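Local coordinates for protein argonaute (Marinitoga piezophila, PDB 5I4A) that cleaves single-stranded DNA matched by a short 5'-hydroxyl RNA guide, as a metal-dependent Argonaute endonuclease that may defend the cell against invading mobile genetic elements, at residues I13-K18 against K85-T90; Y21-D26 against S47-W52; D283-S288 against A330-F335; I472-K477 against I497-K502. All coordinates share one frame; numbering follows the deposited sequence.

Contact 1 (I13-K18 against K85-T90); sequences IPKKIK and KLFVKT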
# COMPACT_ATOMS: atom_id res chain seq x y z
N ILE A 13 22.95 -1.65 22.87
CA ILE A 13 22.61 -2.34 24.12
C ILE A 13 23.09 -3.78 24.02
O ILE A 13 23.35 -4.28 22.92
CB ILE A 13 21.09 -2.31 24.40
CG1 ILE A 13 20.34 -3.13 23.34
CG2 ILE A 13 20.56 -0.89 24.47
CD1 ILE A 13 18.89 -3.37 23.69
N PRO A 14 23.24 -4.46 25.15
CA PRO A 14 23.57 -5.89 25.11
C PRO A 14 22.55 -6.67 24.29
O PRO A 14 21.34 -6.47 24.42
CB PRO A 14 23.55 -6.30 26.58
CG PRO A 14 23.90 -5.06 27.32
CD PRO A 14 23.29 -3.93 26.53
N LYS A 15 23.06 -7.56 23.44
CA LYS A 15 22.20 -8.39 22.58
C LYS A 15 21.68 -9.59 23.37
O LYS A 15 21.93 -10.75 23.04
CB LYS A 15 22.94 -8.84 21.33
CG LYS A 15 23.34 -7.73 20.37
CD LYS A 15 22.43 -6.51 20.47
CE LYS A 15 22.92 -5.39 19.55
NZ LYS A 15 22.38 -4.06 19.94
N LYS A 16 20.93 -9.29 24.43
CA LYS A 16 20.40 -10.33 25.30
C LYS A 16 19.15 -9.82 25.99
O LYS A 16 18.99 -8.61 26.20
CB LYS A 16 21.44 -10.78 26.32
CG LYS A 16 21.92 -9.66 27.23
CD LYS A 16 22.93 -10.15 28.26
CE LYS A 16 24.29 -10.37 27.63
NZ LYS A 16 25.28 -10.83 28.65
N ILE A 17 18.27 -10.75 26.36
CA ILE A 17 17.03 -10.45 27.05
C ILE A 17 17.07 -11.12 28.42
O ILE A 17 17.49 -12.28 28.54
CB ILE A 17 15.80 -10.93 26.24
CG1 ILE A 17 15.74 -10.21 24.89
CG2 ILE A 17 14.51 -10.73 27.03
CD1 ILE A 17 15.83 -8.70 25.00
N LYS A 18 16.65 -10.39 29.44
CA LYS A 18 16.56 -10.90 30.80
C LYS A 18 15.09 -11.11 31.16
O LYS A 18 14.26 -10.24 30.90
CB LYS A 18 17.23 -9.96 31.80
CG LYS A 18 17.18 -10.47 33.24
CD LYS A 18 18.44 -10.12 34.01
CE LYS A 18 18.27 -8.85 34.84
NZ LYS A 18 19.49 -8.58 35.66
N LYS A 85 13.43 -12.92 17.45
CA LYS A 85 12.13 -12.29 17.57
C LYS A 85 11.86 -11.82 19.00
O LYS A 85 11.26 -10.77 19.21
CB LYS A 85 11.04 -13.24 17.10
CG LYS A 85 11.19 -13.65 15.64
CD LYS A 85 9.89 -14.15 15.04
CE LYS A 85 9.83 -13.83 13.56
NZ LYS A 85 11.08 -14.23 12.85
N LEU A 86 12.31 -12.60 19.99
CA LEU A 86 12.14 -12.19 21.38
C LEU A 86 12.88 -10.89 21.67
O LEU A 86 12.36 -10.01 22.37
CB LEU A 86 12.61 -13.30 22.32
CG LEU A 86 12.53 -13.03 23.83
CD1 LEU A 86 11.13 -12.61 24.22
CD2 LEU A 86 12.97 -14.26 24.61
N PHE A 87 14.10 -10.76 21.14
CA PHE A 87 14.85 -9.52 21.34
C PHE A 87 14.12 -8.34 20.71
O PHE A 87 14.03 -7.27 21.33
CB PHE A 87 16.26 -9.66 20.75
CG PHE A 87 17.09 -8.42 20.87
CD1 PHE A 87 17.81 -8.16 22.03
CD2 PHE A 87 17.16 -7.51 19.83
CE1 PHE A 87 18.58 -7.02 22.14
CE2 PHE A 87 17.93 -6.36 19.94
CZ PHE A 87 18.63 -6.12 21.10
N VAL A 88 13.60 -8.51 19.50
CA VAL A 88 12.92 -7.42 18.81
C VAL A 88 11.61 -7.08 19.52
O VAL A 88 11.28 -5.91 19.73
CB VAL A 88 12.68 -7.79 17.33
CG1 VAL A 88 11.80 -6.74 16.65
CG2 VAL A 88 14.00 -7.93 16.60
N LYS A 89 10.84 -8.11 19.89
CA LYS A 89 9.61 -7.88 20.63
C LYS A 89 9.88 -7.12 21.93
O LYS A 89 9.19 -6.16 22.26
CB LYS A 89 8.93 -9.22 20.92
CG LYS A 89 7.82 -9.15 21.95
CD LYS A 89 7.34 -10.54 22.33
CE LYS A 89 6.25 -10.50 23.38
NZ LYS A 89 5.77 -11.86 23.73
N THR A 90 10.91 -7.55 22.66
CA THR A 90 11.25 -6.90 23.93
C THR A 90 11.68 -5.46 23.71
O THR A 90 11.28 -4.56 24.46
CB THR A 90 12.36 -7.68 24.63
OG1 THR A 90 11.98 -9.06 24.74
CG2 THR A 90 12.62 -7.11 26.01
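The Phe87 ring receives the carbonyl oxygen Pro14 O at its edge, near the ring plane and 3.6 Å from CE1; Ile13, Lys15 and Ile17 meet the ring obliquely, and the ring of Tyr144 meets it with the planes at about 50°. This is helix-on-sheet packing in the N-terminal domain, where the helix 84-101 crosses the beginning of strand 16-22. With its CG anti to the backbone N (chi1 178°), Phe87 reaches to the turn that leads into the strand: CZ meets Ile13 CD1 at 3.8 Å and the aliphatic Lys15 CD at 3.9 Å. Ile17 points from the strand into the angle between Phe87 and Thr90, its CD1 lying 3.6 Å from Phe87 CD1 and equally far from Thr90 CB. An alanine in place of Phe87 would probably loosen the turn at 13-15, since the ring's contacts with Ile13, Pro14, Lys15 and Ile17 would all go. Lys15 itself centres an inverse gamma turn. The neighbouring helix residues Val88 and Lys89 pack on the bound RNA. Thr90 OG1 donates from above the carbonyl plane to Leu86 O at 2.6 Å, and Leu86 O also accepts from Thr90 N.

Contact 2 (Y21-D26 against S47-W52); sequences YFYNPD and SNDLVW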
# COMPACT_ATOMS: atom_id res chain seq x y z
N TYR A 21 11.16 -12.98 37.42
CA TYR A 21 9.95 -13.64 37.91
C TYR A 21 9.52 -13.04 39.24
O TYR A 21 10.34 -12.58 40.04
CB TYR A 21 10.17 -15.15 38.08
CG TYR A 21 10.32 -15.89 36.77
CD1 TYR A 21 11.54 -15.98 36.12
CD2 TYR A 21 9.22 -16.51 36.18
CE1 TYR A 21 11.67 -16.66 34.93
CE2 TYR A 21 9.34 -17.19 34.99
CZ TYR A 21 10.57 -17.26 34.37
OH TYR A 21 10.70 -17.94 33.18
N PHE A 22 8.20 -13.05 39.46
CA PHE A 22 7.60 -12.54 40.68
C PHE A 22 6.46 -13.46 41.09
O PHE A 22 5.82 -14.08 40.25
CB PHE A 22 7.08 -11.10 40.49
CG PHE A 22 8.12 -10.13 40.02
CD1 PHE A 22 8.39 -9.99 38.66
CD2 PHE A 22 8.84 -9.37 40.92
CE1 PHE A 22 9.35 -9.11 38.22
CE2 PHE A 22 9.81 -8.48 40.48
CZ PHE A 22 10.06 -8.35 39.14
N TYR A 23 6.22 -13.54 42.40
CA TYR A 23 5.12 -14.35 42.91
C TYR A 23 4.38 -13.59 44.00
O TYR A 23 4.99 -13.03 44.90
CB TYR A 23 5.62 -15.69 43.47
CG TYR A 23 4.49 -16.51 44.06
CD1 TYR A 23 3.61 -17.19 43.24
CD2 TYR A 23 4.30 -16.57 45.43
CE1 TYR A 23 2.57 -17.92 43.76
CE2 TYR A 23 3.26 -17.30 45.97
CZ TYR A 23 2.40 -17.98 45.13
OH TYR A 23 1.36 -18.70 45.66
N ASN A 24 3.05 -13.60 43.91
CA ASN A 24 2.18 -12.93 44.87
C ASN A 24 1.12 -13.93 45.34
O ASN A 24 0.29 -14.37 44.52
CB ASN A 24 1.53 -11.69 44.25
CG ASN A 24 0.80 -10.83 45.27
OD1 ASN A 24 0.31 -11.32 46.28
ND2 ASN A 24 0.72 -9.54 44.99
N PRO A 25 1.11 -14.31 46.62
CA PRO A 25 0.10 -15.27 47.09
C PRO A 25 -1.28 -14.67 47.30
O PRO A 25 -2.27 -15.41 47.26
CB PRO A 25 0.69 -15.76 48.42
CG PRO A 25 1.49 -14.59 48.91
CD PRO A 25 2.07 -13.94 47.68
N ASP A 26 -1.38 -13.36 47.52
CA ASP A 26 -2.66 -12.73 47.84
C ASP A 26 -3.49 -12.41 46.61
O ASP A 26 -4.64 -11.97 46.76
CB ASP A 26 -2.42 -11.43 48.62
CG ASP A 26 -1.56 -11.63 49.84
OD1 ASP A 26 -1.86 -12.54 50.65
OD2 ASP A 26 -0.56 -10.89 50.00
N SER A 47 1.60 -16.94 34.55
CA SER A 47 1.41 -18.38 34.45
C SER A 47 0.28 -18.81 35.37
O SER A 47 -0.55 -17.99 35.78
CB SER A 47 2.70 -19.12 34.80
OG SER A 47 2.46 -20.51 34.98
N ASN A 48 0.25 -20.10 35.71
CA ASN A 48 -0.70 -20.57 36.71
C ASN A 48 -0.35 -20.09 38.11
O ASN A 48 -1.23 -20.05 38.98
CB ASN A 48 -0.77 -22.10 36.67
CG ASN A 48 -1.56 -22.61 35.49
OD1 ASN A 48 -2.64 -22.10 35.18
ND2 ASN A 48 -1.04 -23.63 34.82
N ASP A 49 0.91 -19.72 38.36
CA ASP A 49 1.30 -19.18 39.65
C ASP A 49 2.34 -18.06 39.57
O ASP A 49 2.36 -17.22 40.48
CB ASP A 49 1.85 -20.29 40.56
CG ASP A 49 0.77 -21.26 41.02
OD1 ASP A 49 0.37 -22.14 40.21
OD2 ASP A 49 0.33 -21.16 42.18
N LEU A 50 3.18 -18.00 38.54
CA LEU A 50 4.24 -17.02 38.46
C LEU A 50 3.92 -15.93 37.43
O LEU A 50 3.32 -16.20 36.39
CB LEU A 50 5.57 -17.68 38.10
CG LEU A 50 6.21 -18.57 39.17
CD1 LEU A 50 7.44 -19.28 38.62
CD2 LEU A 50 6.58 -17.74 40.40
N VAL A 51 4.35 -14.71 37.74
CA VAL A 51 4.27 -13.57 36.84
C VAL A 51 5.69 -13.17 36.46
O VAL A 51 6.56 -13.10 37.33
CB VAL A 51 3.52 -12.40 37.49
CG1 VAL A 51 3.74 -11.11 36.70
CG2 VAL A 51 2.03 -12.71 37.59
N TRP A 52 5.92 -12.93 35.17
CA TRP A 52 7.27 -12.63 34.71
C TRP A 52 7.26 -11.46 33.73
O TRP A 52 6.22 -11.05 33.21
CB TRP A 52 7.92 -13.86 34.06
CG TRP A 52 7.02 -14.71 33.22
CD1 TRP A 52 6.16 -15.68 33.65
CD2 TRP A 52 6.91 -14.69 31.79
NE1 TRP A 52 5.52 -16.25 32.59
CE2 TRP A 52 5.96 -15.66 31.43
CE3 TRP A 52 7.52 -13.94 30.78
CZ2 TRP A 52 5.61 -15.91 30.11
CZ3 TRP A 52 7.16 -14.18 29.47
CH2 TRP A 52 6.22 -15.16 29.14
O HOH W 1 1.96 -14.65 41.42
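Residues 21-22 and 51-52 pair as antiparallel strands, Phe22 opposite Val51 as a hydrogen-bonded pair and Tyr21 opposite Trp52 as a non-hydrogen-bonded pair whose CA atoms are 4.3 Å apart. They are the two central strands, 16-22 and 51-56, of the four-stranded antiparallel sheet in the N-terminal domain. Phe22 N donates to Val51 O at 2.7 Å with a bent bond (146°), whereas Val51 N reaches Phe22 O at 3.0 Å almost straight (169°); both donors come in nearly along the C=O axis.

Tyr21 and Trp52 lie side by side on one face of the sheet, pointing the same way. Trp52 CB sits over the face of the tyrosine ring, 4.0 Å from its centroid, in a CH-pi contact. The indole, its CG in the crowded position between the backbone N and the carbonyl carbon, meets the Tyr21 ring obliquely, the planes at 47°. Tyr21 OH is held beyond the pair by Glu76. Phe22 and Val51 project from the other face, where Phe32 of helix 29-40 packs on both.

Past the bridges, Leu50 reaches across to the partner strand, its CD2 lying 3.8 Å from Tyr23 CB, and Tyr23 turns the edge of its ring to the Asp49 carbonyl, CD1 being 3.0 Å from Asp49 O. One water extends the strand pairing there: it accepts from Asn24 N at 2.9 Å and donates to Asp49 O at 2.8 Å.

Contact 3 (D283-S288 against A330-F335); sequences DVFKYS and AAELGF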
# COMPACT_ATOMS: atom_id res chain seq x y z
N ASP A 283 5.62 10.99 -23.72
CA ASP A 283 6.11 11.02 -25.10
C ASP A 283 5.56 9.89 -25.95
O ASP A 283 5.89 9.83 -27.14
CB ASP A 283 7.64 10.98 -25.12
CG ASP A 283 8.26 12.34 -24.97
OD1 ASP A 283 7.51 13.34 -25.13
OD2 ASP A 283 9.48 12.42 -24.72
N VAL A 284 4.75 9.00 -25.38
CA VAL A 284 4.09 7.97 -26.18
C VAL A 284 3.26 8.61 -27.29
O VAL A 284 3.10 8.03 -28.37
CB VAL A 284 3.24 7.05 -25.28
CG1 VAL A 284 2.05 7.81 -24.69
CG2 VAL A 284 2.78 5.80 -26.03
N PHE A 285 2.73 9.81 -27.05
CA PHE A 285 1.97 10.53 -28.07
C PHE A 285 2.86 11.17 -29.13
O PHE A 285 2.35 11.57 -30.17
CB PHE A 285 1.10 11.61 -27.42
CG PHE A 285 0.03 11.06 -26.52
CD1 PHE A 285 -1.12 10.51 -27.05
CD2 PHE A 285 0.18 11.10 -25.14
CE1 PHE A 285 -2.11 10.00 -26.23
CE2 PHE A 285 -0.81 10.59 -24.32
CZ PHE A 285 -1.95 10.04 -24.86
N LYS A 286 4.17 11.27 -28.88
CA LYS A 286 5.11 11.72 -29.90
C LYS A 286 5.55 10.60 -30.82
O LYS A 286 5.72 10.81 -32.02
CB LYS A 286 6.35 12.35 -29.25
CG LYS A 286 6.19 13.77 -28.77
CD LYS A 286 7.54 14.34 -28.36
CE LYS A 286 7.40 15.68 -27.65
NZ LYS A 286 8.65 16.00 -26.89
N TYR A 287 5.75 9.40 -30.27
CA TYR A 287 6.42 8.32 -30.99
C TYR A 287 5.56 7.07 -31.13
O TYR A 287 6.07 6.04 -31.60
CB TYR A 287 7.74 7.99 -30.30
CG TYR A 287 8.59 9.21 -30.03
CD1 TYR A 287 9.24 9.87 -31.06
CD2 TYR A 287 8.74 9.70 -28.73
CE1 TYR A 287 10.02 10.99 -30.82
CE2 TYR A 287 9.52 10.82 -28.48
CZ TYR A 287 10.15 11.46 -29.53
OH TYR A 287 10.93 12.58 -29.29
N SER A 288 4.29 7.13 -30.71
CA SER A 288 3.28 6.10 -30.95
C SER A 288 3.54 4.84 -30.14
O SER A 288 4.65 4.63 -29.63
CB SER A 288 3.20 5.77 -32.44
OG SER A 288 2.03 5.02 -32.74
N ALA A 330 -5.83 8.86 -30.83
CA ALA A 330 -5.81 7.49 -31.35
C ALA A 330 -4.84 7.36 -32.52
O ALA A 330 -4.15 6.34 -32.65
CB ALA A 330 -7.22 7.07 -31.76
N ALA A 331 -4.78 8.38 -33.38
CA ALA A 331 -3.80 8.37 -34.46
C ALA A 331 -2.38 8.44 -33.90
O ALA A 331 -1.50 7.69 -34.32
CB ALA A 331 -4.06 9.54 -35.41
N GLU A 332 -2.15 9.34 -32.94
CA GLU A 332 -0.82 9.48 -32.35
C GLU A 332 -0.36 8.20 -31.67
O GLU A 332 0.83 7.90 -31.67
CB GLU A 332 -0.80 10.64 -31.36
CG GLU A 332 -0.75 12.02 -32.00
CD GLU A 332 -1.08 13.14 -31.03
OE1 GLU A 332 -1.37 14.26 -31.50
OE2 GLU A 332 -1.05 12.90 -29.81
N LEU A 333 -1.29 7.44 -31.10
CA LEU A 333 -0.93 6.20 -30.42
C LEU A 333 -0.79 5.02 -31.36
O LEU A 333 -0.34 3.96 -30.93
CB LEU A 333 -1.96 5.89 -29.33
CG LEU A 333 -1.96 6.88 -28.16
CD1 LEU A 333 -2.98 6.48 -27.12
CD2 LEU A 333 -0.57 7.01 -27.55
N GLY A 334 -1.16 5.17 -32.63
CA GLY A 334 -0.92 4.14 -33.62
C GLY A 334 -2.09 3.24 -33.94
O GLY A 334 -1.87 2.16 -34.52
N PHE A 335 -3.32 3.63 -33.60
CA PHE A 335 -4.48 2.83 -33.98
C PHE A 335 -4.71 2.93 -35.48
O PHE A 335 -4.64 4.01 -36.07
CB PHE A 335 -5.72 3.30 -33.23
CG PHE A 335 -5.72 2.97 -31.76
CD1 PHE A 335 -5.96 1.68 -31.33
CD2 PHE A 335 -5.47 3.96 -30.82
CE1 PHE A 335 -5.95 1.37 -29.99
CE2 PHE A 335 -5.47 3.65 -29.47
CZ PHE A 335 -5.71 2.36 -29.06
O HOH W 2 2.59 9.83 -32.54
O HOH W 3 0.68 6.93 -34.98
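A Schellman motif ends the Mid-domain helix 325-333, and against this end lies the short helix 284-287 of linker L2, so the contact forms part of the seam between linker and Mid domain. Gly334 has positive phi; Phe335 N bonds back to Ala330 O and Gly334 N to Ala331 O. Modelled on this glycine, a CB would run into Ser288 OG, which lies 3.1 Å from Leu333 C. Ser288, itself at positive phi after its own helix, sets its CA 3.1 Å from Glu332 O in a CA-H...O contact.

The apolar half is Phe285 with Leu333, side by side and pointing the same way: Leu333 CD2 is 3.6 Å from Phe285 CD1 and 3.9 Å from Val284 CG2. Glu332 crosses the phenylalanine at about a right angle, its carboxylate plane 79° from the ring and OE2 3.5 Å from Phe285 CB. Lys416 adds a cation-pi contact to the Phe285 ring. A serine in place of Phe285 would probably weaken the seam, losing both the packing against Leu333 and the ring that meets Lys416.

One water donates to Phe285 O at 2.9 Å and to Glu332 O at 2.8 Å, joining the two backbones, and Leu333 O accepts from Asn292 ND2. Carbonyls at the helix end, Glu332 O and Leu333 O, are thus satisfied by water and by the chain leading on from Ser288.

Contact 4 (I472-K477 against I497-K502); sequences ILYIGK and IKAFEK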
# COMPACT_ATOMS: atom_id res chain seq x y z
N ILE A 472 0.21 -9.53 -18.73
CA ILE A 472 -0.22 -10.32 -17.59
C ILE A 472 -0.42 -11.76 -18.04
O ILE A 472 -1.27 -12.03 -18.90
CB ILE A 472 -1.49 -9.74 -16.96
CG1 ILE A 472 -1.24 -8.30 -16.52
CG2 ILE A 472 -1.94 -10.59 -15.78
CD1 ILE A 472 -2.45 -7.63 -15.94
N LEU A 473 0.36 -12.67 -17.47
CA LEU A 473 0.28 -14.08 -17.86
C LEU A 473 -0.84 -14.81 -17.14
O LEU A 473 -1.46 -15.71 -17.71
CB LEU A 473 1.61 -14.77 -17.57
CG LEU A 473 2.76 -14.31 -18.45
CD1 LEU A 473 4.07 -14.94 -18.03
CD2 LEU A 473 2.43 -14.66 -19.88
N TYR A 474 -1.12 -14.43 -15.89
CA TYR A 474 -2.07 -15.17 -15.07
C TYR A 474 -2.37 -14.37 -13.82
O TYR A 474 -1.50 -13.68 -13.28
CB TYR A 474 -1.53 -16.56 -14.71
CG TYR A 474 -2.40 -17.33 -13.74
CD1 TYR A 474 -3.50 -18.06 -14.19
CD2 TYR A 474 -2.13 -17.32 -12.38
CE1 TYR A 474 -4.30 -18.75 -13.31
CE2 TYR A 474 -2.93 -18.02 -11.49
CZ TYR A 474 -4.01 -18.73 -11.96
OH TYR A 474 -4.80 -19.42 -11.08
N ILE A 475 -3.61 -14.48 -13.36
CA ILE A 475 -4.05 -13.95 -12.07
C ILE A 475 -4.87 -15.02 -11.38
O ILE A 475 -5.80 -15.58 -11.98
CB ILE A 475 -4.86 -12.65 -12.22
CG1 ILE A 475 -4.05 -11.57 -12.94
CG2 ILE A 475 -5.33 -12.15 -10.86
CD1 ILE A 475 -4.82 -10.29 -13.17
N GLY A 476 -4.55 -15.30 -10.13
CA GLY A 476 -5.32 -16.24 -9.33
C GLY A 476 -5.73 -15.61 -8.02
O GLY A 476 -4.96 -14.87 -7.41
N LYS A 477 -6.96 -15.90 -7.60
CA LYS A 477 -7.53 -15.31 -6.39
C LYS A 477 -8.38 -16.35 -5.68
O LYS A 477 -9.12 -17.10 -6.31
CB LYS A 477 -8.37 -14.07 -6.72
CG LYS A 477 -8.97 -13.39 -5.49
CD LYS A 477 -9.80 -12.17 -5.87
CE LYS A 477 -10.29 -11.43 -4.63
NZ LYS A 477 -11.06 -10.20 -4.97
N ILE A 497 1.89 -23.15 -9.71
CA ILE A 497 2.04 -24.06 -10.85
C ILE A 497 1.21 -23.58 -12.03
O ILE A 497 1.62 -23.71 -13.19
CB ILE A 497 1.66 -25.50 -10.43
CG1 ILE A 497 2.62 -26.02 -9.37
CG2 ILE A 497 1.64 -26.43 -11.64
CD1 ILE A 497 2.39 -27.46 -8.99
N LYS A 498 0.04 -23.00 -11.75
CA LYS A 498 -0.81 -22.48 -12.82
C LYS A 498 -0.12 -21.34 -13.56
O LYS A 498 -0.07 -21.33 -14.80
CB LYS A 498 -2.16 -22.03 -12.25
CG LYS A 498 -2.95 -23.16 -11.60
CD LYS A 498 -4.39 -23.17 -12.06
CE LYS A 498 -5.31 -22.51 -11.04
NZ LYS A 498 -6.70 -22.38 -11.57
N ALA A 499 0.44 -20.38 -12.82
CA ALA A 499 1.17 -19.29 -13.45
C ALA A 499 2.37 -19.82 -14.23
O ALA A 499 2.65 -19.35 -15.34
CB ALA A 499 1.62 -18.28 -12.39
N PHE A 500 3.10 -20.78 -13.65
CA PHE A 500 4.21 -21.42 -14.35
C PHE A 500 3.76 -21.98 -15.70
O PHE A 500 4.41 -21.75 -16.72
CB PHE A 500 4.78 -22.53 -13.47
CG PHE A 500 6.25 -22.78 -13.66
CD1 PHE A 500 6.71 -23.48 -14.77
CD2 PHE A 500 7.17 -22.33 -12.73
CE1 PHE A 500 8.06 -23.71 -14.94
CE2 PHE A 500 8.52 -22.56 -12.90
CZ PHE A 500 8.96 -23.26 -14.00
N GLU A 501 2.64 -22.70 -15.71
CA GLU A 501 2.16 -23.31 -16.94
C GLU A 501 1.79 -22.25 -17.97
O GLU A 501 2.01 -22.44 -19.17
CB GLU A 501 0.97 -24.22 -16.65
CG GLU A 501 0.94 -25.48 -17.50
CD GLU A 501 2.17 -26.34 -17.28
OE1 GLU A 501 2.56 -26.55 -16.11
OE2 GLU A 501 2.76 -26.80 -18.29
N LYS A 502 1.22 -21.12 -17.52
CA LYS A 502 0.88 -20.03 -18.42
C LYS A 502 2.11 -19.52 -19.16
O LYS A 502 2.05 -19.27 -20.37
CB LYS A 502 0.22 -18.90 -17.64
CG LYS A 502 -1.10 -19.28 -17.00
CD LYS A 502 -2.17 -19.52 -18.04
CE LYS A 502 -3.46 -20.03 -17.43
NZ LYS A 502 -4.44 -20.36 -18.49
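Ile497 O is held by one backbone bond within 497-502, from Glu501 N at 2.9 Å, and Lys498 O by the next such helical bond, from Lys502 N. One turn apart, Lys498 and Lys502 point from the helix toward the strand. Lys498 CB lies over one face of the Tyr474 ring, 4.2 Å from the centroid and 26° off the normal, a CH-pi contact; Ala499 N covers the same face, likewise toward the rim. Bent at chi2 and chi3, the Lys498 chain then curls round the phenol, bringing CE tightly up to Tyr474 OH at 3.1 Å. Lys502 works at the other end of the residue, with CG 3.6 Å from Tyr474 CB and CE reaching the ring obliquely. In the RNase H fold of the PIWI domain, strand 472-482 is an outermost strand of the central sheet, and helix 485-507 runs back nearly antiparallel to it, at 161° for these short segments. Leu473 and Tyr474 form a classic beta bulge opposite Ala465, and both are directed at the helix. Two residues on, Gly476 passes the hydroxyl end, where a CB would clash with Tyr474 OH. Beside the bulge, Leu473 O sits against Lys502 CB at 3.6 Å.

Overall arrangement
From the N terminus, strand 16-22 serves two contacts in turn. Contact 1 closes the long loop from residue 13 to residue 90, bringing helix 84-101 onto the start of that strand; contact 2, nested inside it, pairs the strand's far end with strand 51-56. Their centres are about 22 Å apart, and together they tie helix 84-101 and strand 51-56 to strand 16-22 within the N-terminal domain. Contacts 3 and 4 follow in series, without crossing. Contact 3 joins linker L2 to the Mid domain, its centre about 58 Å from that of contact 1, across the chain's centre. Contact 4 closes the shortest loop, within the PIWI domain, its nearest atoms about 17 Å from contact 3.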